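Local coordinates for putative signal recognition particle protein (Chaetomium thermophilum, PDB 5CK4) that binds guanine nucleotides as the Arf-like GTPase beta subunit of the signal recognition particle receptor and probably acts as a switch in protein translocation at the endoplasmic reticulum, at residues Val22-Pro27 and Ala164-Leu169; Val192-Gln197 and Gly269-Val274; Lys220-Thr225 and Gly295-Gly300. All blocks are in the same frame, centred on the assembly; numbering follows the deposited sequence.

Interaction 1 (Val22-Pro27 and Ala164-Leu169); sequences VLLIGP and AVIFLL
Strands Val-22 to Ile-25 and Ala-164 to Leu-169 run parallel, 4.6 Å apart at closest approach and 18° from exact alignment, with Leu-23 and Ile-25 each giving both backbone N and O to the ladder. Leu-23 N takes Ala-164 O and Leu-23 O receives Ile-166 N; Ile-25 N reaches Ile-166 O at 2.9 Å in an almost straight bond, and Leu-168 N closes on Ile-25 O at 2.8 Å. On one face of the sheet, Ile-166 is flanked by two neighbours: its CG1 meets Val-22 CG1 at 3.9 Å and its CG2 meets Leu-24 CD1 at 3.8 Å. This pair forms part of the central sheet of a P-loop GTPase, and Gly-26 and Pro-27 lead into the phosphate-binding loop. The other face is carried by Ile-25: CG1 stands beside the backbone N (chi1 -64°), CD1 extends (chi2 179°) to Val-165 CG1, and CG2 meets Phe-167 CD2 at 3.8 Å, the two side chains crossing at about a right angle. Gly-26 CA sits over one face of the Phe-167 ring, toward its rim. Buried Leu-168 O lacks a hydrogen-bond partner and faces Gly-26 CA and, at 3.4 Å, Pro-27 CD.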
ATOM      1  N   VAL A  22      -1.658   2.689  10.158  1.00 21.44           N
ATOM      2  CA  VAL A  22      -1.155   2.518   8.800  1.00 19.32           C
ATOM      3  C   VAL A  22      -1.324   1.048   8.412  1.00 21.79           C
ATOM      4  O   VAL A  22      -0.743   0.161   9.045  1.00 24.31           O
ATOM      5  CB  VAL A  22       0.323   2.957   8.708  1.00 19.84           C
ATOM      6  CG1 VAL A  22       0.905   2.677   7.326  1.00 16.75           C
ATOM      7  CG2 VAL A  22       0.458   4.460   9.084  1.00 20.13           C
ATOM      8  N   LEU A  23      -2.140   0.780   7.392  1.00 23.44           N
ATOM      9  CA  LEU A  23      -2.312  -0.595   6.917  1.00 17.62           C
ATOM     10  C   LEU A  23      -1.106  -1.068   6.122  1.00 18.69           C
ATOM     11  O   LEU A  23      -0.681  -0.430   5.157  1.00 15.15           O
ATOM     12  CB  LEU A  23      -3.572  -0.752   6.048  1.00 20.50           C
ATOM     13  CG  LEU A  23      -4.918  -0.915   6.759  1.00 33.97           C
ATOM     14  CD1 LEU A  23      -6.044  -0.962   5.741  1.00 35.53           C
ATOM     15  CD2 LEU A  23      -4.934  -2.167   7.636  1.00 33.10           C
ATOM     16  N   LEU A  24      -0.573  -2.211   6.522  1.00 17.69           N
ATOM     17  CA  LEU A  24       0.524  -2.831   5.804  1.00 16.27           C
ATOM     18  C   LEU A  24      -0.067  -3.956   4.938  1.00 15.60           C
ATOM     19  O   LEU A  24      -0.563  -4.955   5.459  1.00 18.00           O
ATOM     20  CB  LEU A  24       1.551  -3.358   6.812  1.00 18.51           C
ATOM     21  CG  LEU A  24       2.775  -4.083   6.237  1.00 18.43           C
ATOM     22  CD1 LEU A  24       3.511  -3.184   5.263  1.00 18.39           C
ATOM     23  CD2 LEU A  24       3.697  -4.556   7.363  1.00 19.28           C
ATOM     24  N   ILE A  25      -0.027  -3.768   3.622  1.00 13.68           N
ATOM     25  CA  ILE A  25      -0.722  -4.619   2.657  1.00 14.52           C
ATOM     26  C   ILE A  25       0.303  -5.176   1.666  1.00 19.28           C
ATOM     27  O   ILE A  25       1.267  -4.497   1.339  1.00 18.70           O
ATOM     28  CB  ILE A  25      -1.726  -3.764   1.839  1.00 18.50           C
ATOM     29  CG1 ILE A  25      -2.816  -3.191   2.741  1.00 24.22           C
ATOM     30  CG2 ILE A  25      -2.385  -4.563   0.720  1.00 24.16           C
ATOM     31  CD1 ILE A  25      -3.823  -2.322   1.970  1.00 19.28           C
ATOM     32  N   GLY A  26       0.096  -6.396   1.175  1.00 17.84           N
ATOM     33  CA  GLY A  26       0.939  -6.917   0.106  1.00 13.28           C
ATOM     34  C   GLY A  26       0.849  -8.422  -0.013  1.00 21.12           C
ATOM     35  O   GLY A  26       0.312  -9.082   0.879  1.00 22.23           O
ATOM     36  N   PRO A  27       1.381  -8.979  -1.113  1.00 17.13           N
ATOM     37  CA  PRO A  27       1.310 -10.432  -1.285  1.00 20.49           C
ATOM     38  C   PRO A  27       2.171 -11.140  -0.248  1.00 22.40           C
ATOM     39  O   PRO A  27       3.095 -10.539   0.304  1.00 20.28           O
ATOM     40  CB  PRO A  27       1.889 -10.654  -2.684  1.00 20.47           C
ATOM     41  CG  PRO A  27       2.785  -9.473  -2.921  1.00 17.19           C
ATOM     42  CD  PRO A  27       2.149  -8.319  -2.186  1.00 19.50           C
ATOM     43  N   ALA A 164      -2.870   6.050   6.434  1.00 22.73           N
ATOM     44  CA  ALA A 164      -1.992   5.721   5.312  1.00 18.67           C
ATOM     45  C   ALA A 164      -1.936   4.235   5.039  1.00 17.91           C
ATOM     46  O   ALA A 164      -2.342   3.422   5.865  1.00 19.36           O
ATOM     47  CB  ALA A 164      -0.579   6.264   5.542  1.00 18.74           C
ATOM     48  N   VAL A 165      -1.402   3.894   3.873  1.00 20.93           N
ATOM     49  CA  VAL A 165      -1.231   2.510   3.468  1.00 17.65           C
ATOM     50  C   VAL A 165       0.206   2.308   3.018  1.00 18.51           C
ATOM     51  O   VAL A 165       0.738   3.113   2.264  1.00 15.65           O
ATOM     52  CB  VAL A 165      -2.154   2.182   2.272  1.00 15.42           C
ATOM     53  CG1 VAL A 165      -1.766   0.830   1.612  1.00 15.67           C
ATOM     54  CG2 VAL A 165      -3.597   2.174   2.714  1.00 15.18           C
ATOM     55  N   ILE A 166       0.848   1.250   3.496  1.00 14.79           N
ATOM     56  CA  ILE A 166       2.088   0.818   2.867  1.00 13.30           C
ATOM     57  C   ILE A 166       1.795  -0.455   2.074  1.00 15.54           C
ATOM     58  O   ILE A 166       1.297  -1.444   2.635  1.00 19.97           O
ATOM     59  CB  ILE A 166       3.186   0.535   3.905  1.00 15.61           C
ATOM     60  CG1 ILE A 166       3.575   1.813   4.650  1.00 16.74           C
ATOM     61  CG2 ILE A 166       4.408  -0.089   3.219  1.00 16.69           C
ATOM     62  CD1 ILE A 166       4.544   1.558   5.843  1.00 14.95           C
ATOM     63  N   PHE A 167       2.050  -0.423   0.768  1.00 13.26           N
ATOM     64  CA  PHE A 167       1.909  -1.628  -0.050  1.00 13.61           C
ATOM     65  C   PHE A 167       3.305  -2.210  -0.288  1.00 15.82           C
ATOM     66  O   PHE A 167       4.097  -1.642  -1.054  1.00 14.76           O
ATOM     67  CB  PHE A 167       1.235  -1.309  -1.383  1.00 12.88           C
ATOM     68  CG  PHE A 167       0.960  -2.532  -2.228  1.00 18.39           C
ATOM     69  CD1 PHE A 167       1.933  -3.043  -3.086  1.00 11.96           C
ATOM     70  CD2 PHE A 167      -0.263  -3.192  -2.138  1.00 21.62           C
ATOM     71  CE1 PHE A 167       1.679  -4.177  -3.849  1.00 14.71           C
ATOM     72  CE2 PHE A 167      -0.523  -4.320  -2.906  1.00 20.88           C
ATOM     73  CZ  PHE A 167       0.443  -4.810  -3.757  1.00 14.05           C
ATOM     74  N   LEU A 168       3.602  -3.330   0.371  1.00 16.50           N
ATOM     75  CA  LEU A 168       4.940  -3.927   0.320  1.00 12.61           C
ATOM     76  C   LEU A 168       4.999  -5.020  -0.739  1.00 15.35           C
ATOM     77  O   LEU A 168       4.098  -5.837  -0.838  1.00 14.97           O
ATOM     78  CB  LEU A 168       5.299  -4.526   1.671  1.00 14.83           C
ATOM     79  CG  LEU A 168       6.749  -4.883   2.035  1.00 14.32           C
ATOM     80  CD1 LEU A 168       7.598  -3.626   2.224  1.00 12.09           C
ATOM     81  CD2 LEU A 168       6.755  -5.698   3.311  1.00 15.85           C
ATOM     82  N   LEU A 169       6.079  -5.031  -1.518  1.00 15.39           N
ATOM     83  CA  LEU A 169       6.314  -6.078  -2.508  1.00 12.83           C
ATOM     84  C   LEU A 169       7.783  -6.505  -2.475  1.00 18.26           C
ATOM     85  O   LEU A 169       8.650  -5.760  -1.995  1.00 16.64           O
ATOM     86  CB  LEU A 169       5.909  -5.616  -3.925  1.00 13.42           C
ATOM     87  CG  LEU A 169       6.619  -4.360  -4.493  1.00 13.53           C
ATOM     88  CD1 LEU A 169       7.967  -4.716  -5.175  1.00 15.02           C
ATOM     89  CD2 LEU A 169       5.709  -3.635  -5.468  1.00 19.75           C
TER

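Interaction 2 (Val192-Gln197 and Gly269-Val274)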
ATOM      1  N   VAL A 192      -6.364  -2.198  -4.616  1.00 14.16           N
ATOM      2  CA  VAL A 192      -6.116  -1.283  -3.503  1.00 14.87           C
ATOM      3  C   VAL A 192      -6.368   0.166  -3.931  1.00 13.46           C
ATOM      4  O   VAL A 192      -7.145   0.889  -3.300  1.00 11.44           O
ATOM      5  CB  VAL A 192      -4.683  -1.448  -2.932  1.00 14.58           C
ATOM      6  CG1 VAL A 192      -4.266  -0.240  -2.124  1.00 14.87           C
ATOM      7  CG2 VAL A 192      -4.597  -2.727  -2.066  1.00 14.40           C
ATOM      8  N   LEU A 193      -5.695   0.587  -4.999  1.00 12.91           N
ATOM      9  CA  LEU A 193      -5.871   1.939  -5.522  1.00 13.59           C
ATOM     10  C   LEU A 193      -7.298   2.214  -6.026  1.00 11.53           C
ATOM     11  O   LEU A 193      -7.832   3.312  -5.823  1.00 12.26           O
ATOM     12  CB  LEU A 193      -4.831   2.211  -6.619  1.00 10.84           C
ATOM     13  CG  LEU A 193      -3.373   2.113  -6.150  1.00 13.50           C
ATOM     14  CD1 LEU A 193      -2.414   2.478  -7.280  1.00 12.49           C
ATOM     15  CD2 LEU A 193      -3.144   3.036  -4.958  1.00  9.44           C
ATOM     16  N   LEU A 194      -7.914   1.245  -6.702  1.00 11.58           N
ATOM     17  CA  LEU A 194      -9.284   1.457  -7.200  1.00 12.52           C
ATOM     18  C   LEU A 194     -10.254   1.612  -6.030  1.00 14.24           C
ATOM     19  O   LEU A 194     -11.205   2.384  -6.096  1.00 13.91           O
ATOM     20  CB  LEU A 194      -9.739   0.303  -8.100  1.00 13.13           C
ATOM     21  CG  LEU A 194     -11.083   0.537  -8.804  1.00 14.70           C
ATOM     22  CD1 LEU A 194     -10.986   1.751  -9.762  1.00 16.37           C
ATOM     23  CD2 LEU A 194     -11.563  -0.711  -9.549  1.00 18.12           C
ATOM     24  N   SER A 195      -9.997   0.887  -4.950  1.00 13.70           N
ATOM     25  CA  SER A 195     -10.844   1.001  -3.758  1.00 15.06           C
ATOM     26  C   SER A 195     -10.759   2.419  -3.178  1.00 19.99           C
ATOM     27  O   SER A 195     -11.772   3.016  -2.836  1.00 17.31           O
ATOM     28  CB  SER A 195     -10.453  -0.039  -2.707  1.00 18.78           C
ATOM     29  OG  SER A 195     -10.785  -1.344  -3.156  1.00 16.21           O
ATOM     30  N   LEU A 196      -9.545   2.958  -3.086  1.00 14.52           N
ATOM     31  CA  LEU A 196      -9.363   4.306  -2.544  1.00 13.63           C
ATOM     32  C   LEU A 196      -9.954   5.340  -3.493  1.00 15.82           C
ATOM     33  O   LEU A 196     -10.442   6.388  -3.068  1.00 15.10           O
ATOM     34  CB  LEU A 196      -7.873   4.593  -2.329  1.00 12.77           C
ATOM     35  CG  LEU A 196      -7.276   3.818  -1.153  1.00 15.67           C
ATOM     36  CD1 LEU A 196      -5.758   3.947  -1.116  1.00 13.79           C
ATOM     37  CD2 LEU A 196      -7.904   4.267   0.180  1.00 14.10           C
ATOM     38  N   GLN A 197      -9.907   5.030  -4.780  1.00 13.58           N
ATOM     39  CA  GLN A 197     -10.487   5.911  -5.792  1.00 14.21           C
ATOM     40  C   GLN A 197     -12.009   5.954  -5.658  1.00 18.63           C
ATOM     41  O   GLN A 197     -12.617   7.022  -5.770  1.00 16.83           O
ATOM     42  CB  GLN A 197     -10.091   5.465  -7.198  1.00 13.73           C
ATOM     43  CG  GLN A 197     -10.683   6.325  -8.325  1.00 15.10           C
ATOM     44  CD  GLN A 197     -10.166   5.905  -9.695  1.00 20.01           C
ATOM     45  OE1 GLN A 197      -8.976   5.648  -9.864  1.00 17.59           O
ATOM     46  NE2 GLN A 197     -11.066   5.801 -10.669  1.00 20.52           N
ATOM     47  N   GLY A 269     -14.739   0.647 -12.934  1.00 44.33           N
ATOM     48  CA  GLY A 269     -13.717  -0.379 -13.019  1.00 36.78           C
ATOM     49  C   GLY A 269     -12.386   0.191 -13.480  1.00 28.26           C
ATOM     50  O   GLY A 269     -11.351  -0.453 -13.330  1.00 25.48           O
ATOM     51  N   TRP A 270     -12.424   1.403 -14.031  1.00 26.88           N
ATOM     52  CA  TRP A 270     -11.245   2.064 -14.608  1.00 18.56           C
ATOM     53  C   TRP A 270     -10.421   2.818 -13.557  1.00 19.07           C
ATOM     54  O   TRP A 270     -10.892   3.777 -12.945  1.00 23.24           O
ATOM     55  CB  TRP A 270     -11.697   3.019 -15.729  1.00 19.54           C
ATOM     56  CG  TRP A 270     -10.619   3.864 -16.363  1.00 18.36           C
ATOM     57  CD1 TRP A 270     -10.170   5.089 -15.933  1.00 20.14           C
ATOM     58  CD2 TRP A 270      -9.882   3.567 -17.555  1.00 18.23           C
ATOM     59  NE1 TRP A 270      -9.193   5.558 -16.776  1.00 23.93           N
ATOM     60  CE2 TRP A 270      -9.003   4.647 -17.784  1.00 23.26           C
ATOM     61  CE3 TRP A 270      -9.876   2.489 -18.451  1.00 19.18           C
ATOM     62  CZ2 TRP A 270      -8.124   4.680 -18.870  1.00 18.24           C
ATOM     63  CZ3 TRP A 270      -9.003   2.526 -19.533  1.00 27.65           C
ATOM     64  CH2 TRP A 270      -8.139   3.614 -19.733  1.00 25.85           C
ATOM     65  N   LEU A 271      -9.194   2.367 -13.335  1.00 16.00           N
ATOM     66  CA  LEU A 271      -8.300   3.011 -12.377  1.00 14.25           C
ATOM     67  C   LEU A 271      -7.679   4.242 -13.021  1.00 18.56           C
ATOM     68  O   LEU A 271      -7.189   4.161 -14.147  1.00 18.95           O
ATOM     69  CB  LEU A 271      -7.177   2.053 -12.002  1.00 13.06           C
ATOM     70  CG  LEU A 271      -6.066   2.644 -11.134  1.00 16.71           C
ATOM     71  CD1 LEU A 271      -6.655   2.891  -9.773  1.00 12.93           C
ATOM     72  CD2 LEU A 271      -4.876   1.678 -11.053  1.00 18.59           C
ATOM     73  N   GLY A 272      -7.686   5.373 -12.314  1.00 19.52           N
ATOM     74  CA  GLY A 272      -7.065   6.589 -12.828  1.00 13.03           C
ATOM     75  C   GLY A 272      -8.029   7.574 -13.461  1.00 17.06           C
ATOM     76  O   GLY A 272      -9.260   7.439 -13.346  1.00 16.70           O
ATOM     77  N   ALA A 273      -7.458   8.570 -14.132  1.00 17.44           N
ATOM     78  CA  ALA A 273      -8.224   9.639 -14.761  1.00 18.29           C
ATOM     79  C   ALA A 273      -8.874   9.176 -16.050  1.00 29.54           C
ATOM     80  O   ALA A 273      -8.255   8.481 -16.856  1.00 25.82           O
ATOM     81  CB  ALA A 273      -7.330  10.830 -15.033  1.00 22.50           C
ATOM     82  N   VAL A 274     -10.122   9.588 -16.242  1.00 35.86           N
ATOM     83  CA  VAL A 274     -10.917   9.207 -17.410  1.00 40.54           C
ATOM     84  C   VAL A 274     -10.203   9.416 -18.750  1.00 40.28           C
ATOM     85  O   VAL A 274     -10.240   8.543 -19.624  1.00 46.02           O
ATOM     86  CB  VAL A 274     -12.281   9.944 -17.413  1.00 46.35           C
ATOM     87  CG1 VAL A 274     -12.102  11.394 -17.002  1.00 45.78           C
ATOM     88  CG2 VAL A 274     -12.955   9.847 -18.774  1.00 48.86           C
TER
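Gln-197 reaches from its helix to the backbone of the loop Gly-269 to Val-274 and grips it with both ends of its amide. OE1 receives Gly-272 N at 2.8 Å in a nearly straight bond (172°), the N-H lying in the amide's plane and on a lone pair. NE2 gives a more bent bond to Trp-270 O at 3.1 Å and a second one to Glu-268, just before the loop. Between the two gripped peptides Leu-271 turns its CD1 onto the helix: it lies 3.7 Å from Leu-193 CB and 3.6 Å from Gln-197 OE1, and it also touches Leu-194 N. This is the close-packed part, with Met-284 beside both Gln-197 and Leu-271. Leu-194 extends this packing, its two methyls resting on carbonyls, CD1 at 3.8 Å from Trp-270 O and CD2 near Gly-269 O. The outer side differs. Gly-269 is exposed, and the partly exposed Trp-270 starts away from the helix; its NE1 instead binds Ala-273 O at 3.1 Å, approaching from above the carbonyl plane, and its side chain touches Arg-244 and Gln-248. Such a side-chain amide, bonded to the C=O before a residue and the N-H after it, resembles the pairing offered by one residue of a parallel strand, here tying the loop ahead of strand 291-295 to helix 180-201 of the GTPase fold.

Interaction 3 (Lys220-Thr225 and Gly295-Gly300); sequences KQDLFT and GGNVIG. With GDP (guanosine-5'-diphosphate), chain C.
The guanine-specificity site of P-loop GTPases is assembled here from the N-K-x-D motif, to which Lys-220 and Asp-222 belong, and the loop Gly-295 to Gly-300, which takes the place of the G5 element. The two backbones are joined by Gln-221 N, which bonds Gly-296 O at 3.1 Å. Asp-222 reads the edge of the base: OD1 accepts N1 of GDP at 2.7 Å, almost straight (173°), and OD2 accepts N2 at 2.9 Å. Its CG occupies the crowded position between backbone N and carbonyl carbon (chi1 55°), with Ile-299 O close by. Segment 295-300 binds O6, which Val-298 N meets at 2.7 Å, while Ile-299 N adds a weak bond. Asn-297 braces this turn from within, ND2 donating to Ile-299 O at 2.9 Å and OD1 accepting from Gly-304 N. Guanine is sandwiched: the extended Lys-220 chain runs over one face, CG 3.6 Å from C6 of GDP, and Ile-299 CG1 lies against the other, 3.5 Å from C2. Lys-220 NZ ends at ribose O4', 3.0 Å away, and also holds Gly-29 O and Asp-170. An alanine in place of Lys-220 would keep CB near the base but would probably leave most of that face uncovered, O4' and Gly-29 O without this donor, and Asp-170 without its charged mate. Segment 220-225 links strand 214-219 to helix 229-249, while 295-300 leads from strand 291-295 toward helix 306-313, with Val-298 packed on helix 32-40.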
ATOM      1  N   LYS A 220      13.484  -5.615  -0.130  1.00 18.04           N
ATOM      2  CA  LYS A 220      14.575  -6.548  -0.458  1.00 17.14           C
ATOM      3  C   LYS A 220      15.619  -5.939  -1.400  1.00 21.43           C
ATOM      4  O   LYS A 220      16.214  -6.650  -2.207  1.00 17.29           O
ATOM      5  CB  LYS A 220      14.058  -7.920  -0.985  1.00 14.83           C
ATOM      6  CG  LYS A 220      12.861  -8.497  -0.171  1.00 15.42           C
ATOM      7  CD  LYS A 220      12.664  -9.990  -0.352  1.00 15.94           C
ATOM      8  CE  LYS A 220      11.392 -10.461   0.368  1.00 16.00           C
ATOM      9  NZ  LYS A 220      11.149 -11.950   0.204  1.00 17.56           N
ATOM     10  N   GLN A 221      15.856  -4.631  -1.290  1.00 15.28           N
ATOM     11  CA  GLN A 221      16.890  -3.983  -2.104  1.00 18.31           C
ATOM     12  C   GLN A 221      18.326  -4.412  -1.741  1.00 16.17           C
ATOM     13  O   GLN A 221      19.279  -4.045  -2.428  1.00 17.27           O
ATOM     14  CB  GLN A 221      16.769  -2.455  -2.057  1.00 20.05           C
ATOM     15  CG  GLN A 221      15.500  -1.912  -2.695  1.00 18.41           C
ATOM     16  CD  GLN A 221      15.483  -2.070  -4.200  1.00 22.07           C
ATOM     17  OE1 GLN A 221      16.515  -1.992  -4.857  1.00 20.39           O
ATOM     18  NE2 GLN A 221      14.292  -2.277  -4.761  1.00 21.19           N
ATOM     19  N   ASP A 222      18.467  -5.209  -0.689  1.00 18.95           N
ATOM     20  CA  ASP A 222      19.761  -5.794  -0.344  1.00 19.65           C
ATOM     21  C   ASP A 222      20.157  -6.853  -1.376  1.00 23.38           C
ATOM     22  O   ASP A 222      21.333  -7.116  -1.581  1.00 20.39           O
ATOM     23  CB  ASP A 222      19.711  -6.414   1.051  1.00 22.44           C
ATOM     24  CG  ASP A 222      18.583  -7.433   1.202  1.00 22.49           C
ATOM     25  OD1 ASP A 222      17.413  -7.065   0.959  1.00 19.02           O
ATOM     26  OD2 ASP A 222      18.870  -8.594   1.570  1.00 19.73           O
ATOM     27  N   LEU A 223      19.166  -7.458  -2.026  1.00 18.49           N
ATOM     28  CA  LEU A 223      19.427  -8.532  -2.982  1.00 19.74           C
ATOM     29  C   LEU A 223      19.949  -7.977  -4.295  1.00 24.78           C
ATOM     30  O   LEU A 223      19.440  -6.977  -4.795  1.00 22.87           O
ATOM     31  CB  LEU A 223      18.154  -9.351  -3.228  1.00 22.26           C
ATOM     32  CG  LEU A 223      17.635 -10.123  -2.007  1.00 20.53           C
ATOM     33  CD1 LEU A 223      16.317 -10.844  -2.336  1.00 19.38           C
ATOM     34  CD2 LEU A 223      18.664 -11.116  -1.533  1.00 22.11           C
ATOM     35  N   PHE A 224      20.959  -8.628  -4.867  1.00 24.12           N
ATOM     36  CA  PHE A 224      21.548  -8.138  -6.110  1.00 23.24           C
ATOM     37  C   PHE A 224      20.579  -8.156  -7.288  1.00 25.45           C
ATOM     38  O   PHE A 224      20.744  -7.394  -8.242  1.00 28.55           O
ATOM     39  CB  PHE A 224      22.826  -8.910  -6.453  1.00 30.73           C
ATOM     40  CG  PHE A 224      24.012  -8.483  -5.647  1.00 45.33           C
ATOM     41  CD1 PHE A 224      24.656  -7.290  -5.924  1.00 53.53           C
ATOM     42  CD2 PHE A 224      24.474  -9.260  -4.596  1.00 50.44           C
ATOM     43  CE1 PHE A 224      25.751  -6.881  -5.173  1.00 55.01           C
ATOM     44  CE2 PHE A 224      25.565  -8.858  -3.845  1.00 47.84           C
ATOM     45  CZ  PHE A 224      26.203  -7.667  -4.133  1.00 48.77           C
ATOM     46  N   THR A 225      19.568  -9.018  -7.214  1.00 23.73           N
ATOM     47  CA  THR A 225      18.581  -9.144  -8.285  1.00 29.90           C
ATOM     48  C   THR A 225      17.360  -8.252  -8.082  1.00 26.55           C
ATOM     49  O   THR A 225      16.410  -8.317  -8.854  1.00 29.02           O
ATOM     50  CB  THR A 225      18.076 -10.593  -8.405  1.00 31.01           C
ATOM     51  OG1 THR A 225      17.485 -10.992  -7.161  1.00 32.61           O
ATOM     52  CG2 THR A 225      19.216 -11.534  -8.742  1.00 35.49           C
ATOM     53  N   GLY A 295      12.304   2.488  -2.655  1.00 17.98           N
ATOM     54  CA  GLY A 295      13.039   1.278  -2.328  1.00 19.44           C
ATOM     55  C   GLY A 295      13.477   1.210  -0.883  1.00 21.17           C
ATOM     56  O   GLY A 295      13.626   2.232  -0.199  1.00 21.76           O
ATOM     57  N   GLY A 296      13.681  -0.009  -0.401  1.00 17.97           N
ATOM     58  CA  GLY A 296      14.225  -0.215   0.930  1.00 17.62           C
ATOM     59  C   GLY A 296      14.475  -1.684   1.199  1.00 16.74           C
ATOM     60  O   GLY A 296      14.306  -2.520   0.308  1.00 16.37           O
ATOM     61  N   ASN A 297      14.884  -1.996   2.425  1.00 18.79           N
ATOM     62  CA  ASN A 297      15.104  -3.376   2.836  1.00 20.27           C
ATOM     63  C   ASN A 297      14.990  -3.516   4.351  1.00 21.77           C
ATOM     64  O   ASN A 297      15.317  -2.593   5.096  1.00 23.79           O
ATOM     65  CB  ASN A 297      16.463  -3.879   2.325  1.00 20.47           C
ATOM     66  CG  ASN A 297      17.631  -3.085   2.886  1.00 22.29           C
ATOM     67  OD1 ASN A 297      17.844  -1.937   2.508  1.00 19.47           O
ATOM     68  ND2 ASN A 297      18.387  -3.691   3.792  1.00 20.69           N
ATOM     69  N   VAL A 298      14.507  -4.670   4.801  1.00 16.53           N
ATOM     70  CA  VAL A 298      14.310  -4.945   6.216  1.00 20.30           C
ATOM     71  C   VAL A 298      15.536  -5.638   6.815  1.00 21.50           C
ATOM     72  O   VAL A 298      15.865  -5.431   7.984  1.00 27.55           O
ATOM     73  CB  VAL A 298      13.048  -5.816   6.437  1.00 28.62           C
ATOM     74  CG1 VAL A 298      12.875  -6.175   7.896  1.00 18.69           C
ATOM     75  CG2 VAL A 298      11.815  -5.096   5.924  1.00 25.67           C
ATOM     76  N   ILE A 299      16.215  -6.452   6.009  1.00 18.65           N
ATOM     77  CA  ILE A 299      17.422  -7.136   6.458  1.00 26.38           C
ATOM     78  C   ILE A 299      18.507  -6.968   5.405  1.00 20.59           C
ATOM     79  O   ILE A 299      18.221  -6.523   4.302  1.00 21.99           O
ATOM     80  CB  ILE A 299      17.178  -8.639   6.725  1.00 30.24           C
ATOM     81  CG1 ILE A 299      16.941  -9.385   5.418  1.00 27.88           C
ATOM     82  CG2 ILE A 299      15.995  -8.839   7.661  1.00 33.70           C
ATOM     83  CD1 ILE A 299      16.735 -10.876   5.601  1.00 35.66           C
ATOM     84  N   GLY A 300      19.754  -7.291   5.755  1.00 20.67           N
ATOM     85  CA  GLY A 300      20.852  -7.175   4.804  1.00 20.42           C
ATOM     86  C   GLY A 300      21.389  -5.763   4.648  1.00 22.11           C
ATOM     87  O   GLY A 300      20.880  -4.826   5.252  1.00 25.13           O
TER
HETATM   88  PB  GDP C 401       5.212 -11.888   4.694  1.00 21.99           P
HETATM   89  O1B GDP C 401       4.733 -11.624   6.092  1.00 21.10           O
HETATM   90  O2B GDP C 401       4.834 -10.717   3.799  1.00 19.90           O
HETATM   91  O3B GDP C 401       4.613 -13.135   4.086  1.00 20.53           O
HETATM   92  O3A GDP C 401       6.809 -12.011   4.620  1.00 24.25           O
HETATM   93  PA  GDP C 401       7.820 -12.480   5.789  1.00 23.57           P
HETATM   94  O1A GDP C 401       7.950 -11.420   6.837  1.00 21.41           O
HETATM   95  O2A GDP C 401       7.459 -13.831   6.353  1.00 29.87           O
HETATM   96  O5' GDP C 401       9.125 -12.524   4.874  1.00 18.52           O
HETATM   97  C5' GDP C 401       9.215 -13.461   3.813  1.00 18.45           C
HETATM   98  C4' GDP C 401      10.681 -13.829   3.649  1.00 27.92           C
HETATM   99  O4' GDP C 401      11.390 -12.714   3.103  1.00 27.47           O
HETATM  100  C3' GDP C 401      11.344 -14.156   4.981  1.00 25.98           C
HETATM  101  O3' GDP C 401      12.300 -15.187   4.729  1.00 29.71           O
HETATM  102  C2' GDP C 401      12.094 -12.887   5.341  1.00 28.96           C
HETATM  103  O2' GDP C 401      13.262 -13.131   6.121  1.00 25.25           O
HETATM  104  C1' GDP C 401      12.479 -12.375   3.971  1.00 21.94           C
HETATM  105  N9  GDP C 401      12.699 -10.913   3.953  1.00 16.72           N
HETATM  106  C8  GDP C 401      11.908  -9.950   4.472  1.00 22.77           C
HETATM  107  N7  GDP C 401      12.439  -8.720   4.226  1.00 21.26           N
HETATM  108  C5  GDP C 401      13.565  -8.907   3.521  1.00 14.56           C
HETATM  109  C6  GDP C 401      14.610  -8.045   2.951  1.00 17.80           C
HETATM  110  O6  GDP C 401      14.521  -6.800   3.063  1.00 17.29           O
HETATM  111  N1  GDP C 401      15.615  -8.644   2.283  1.00 17.09           N
HETATM  112  C2  GDP C 401      15.714  -9.985   2.153  1.00 18.18           C
HETATM  113  N2  GDP C 401      16.764 -10.516   1.481  1.00 19.70           N
HETATM  114  N3  GDP C 401      14.793 -10.838   2.661  1.00 17.39           N
HETATM  115  C4  GDP C 401      13.728 -10.353   3.345  1.00 19.72           C

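Interaction 1 lies near the centre of the chain, and the other two lie on opposite sides of that centre, each with its own centre about 17 Å from that of interaction 1 and about 29 Å from each other. Interaction 1 closes before the others open; interactions 2 and 3 then alternate along the chain. Strand 159-170 leads into helix 180-201, and interactions 1 and 2 touch where Ile-25 CG2 packs on Val-192 CG2. Toward the nucleotide, interactions 1 and 3 approach to about 5 Å between nearest atoms, and strand 214-219 runs beside strand 159-170 into the base-binding loop. The central sheet thus joins the GDP site to a helix-loop contact away from the nucleotide.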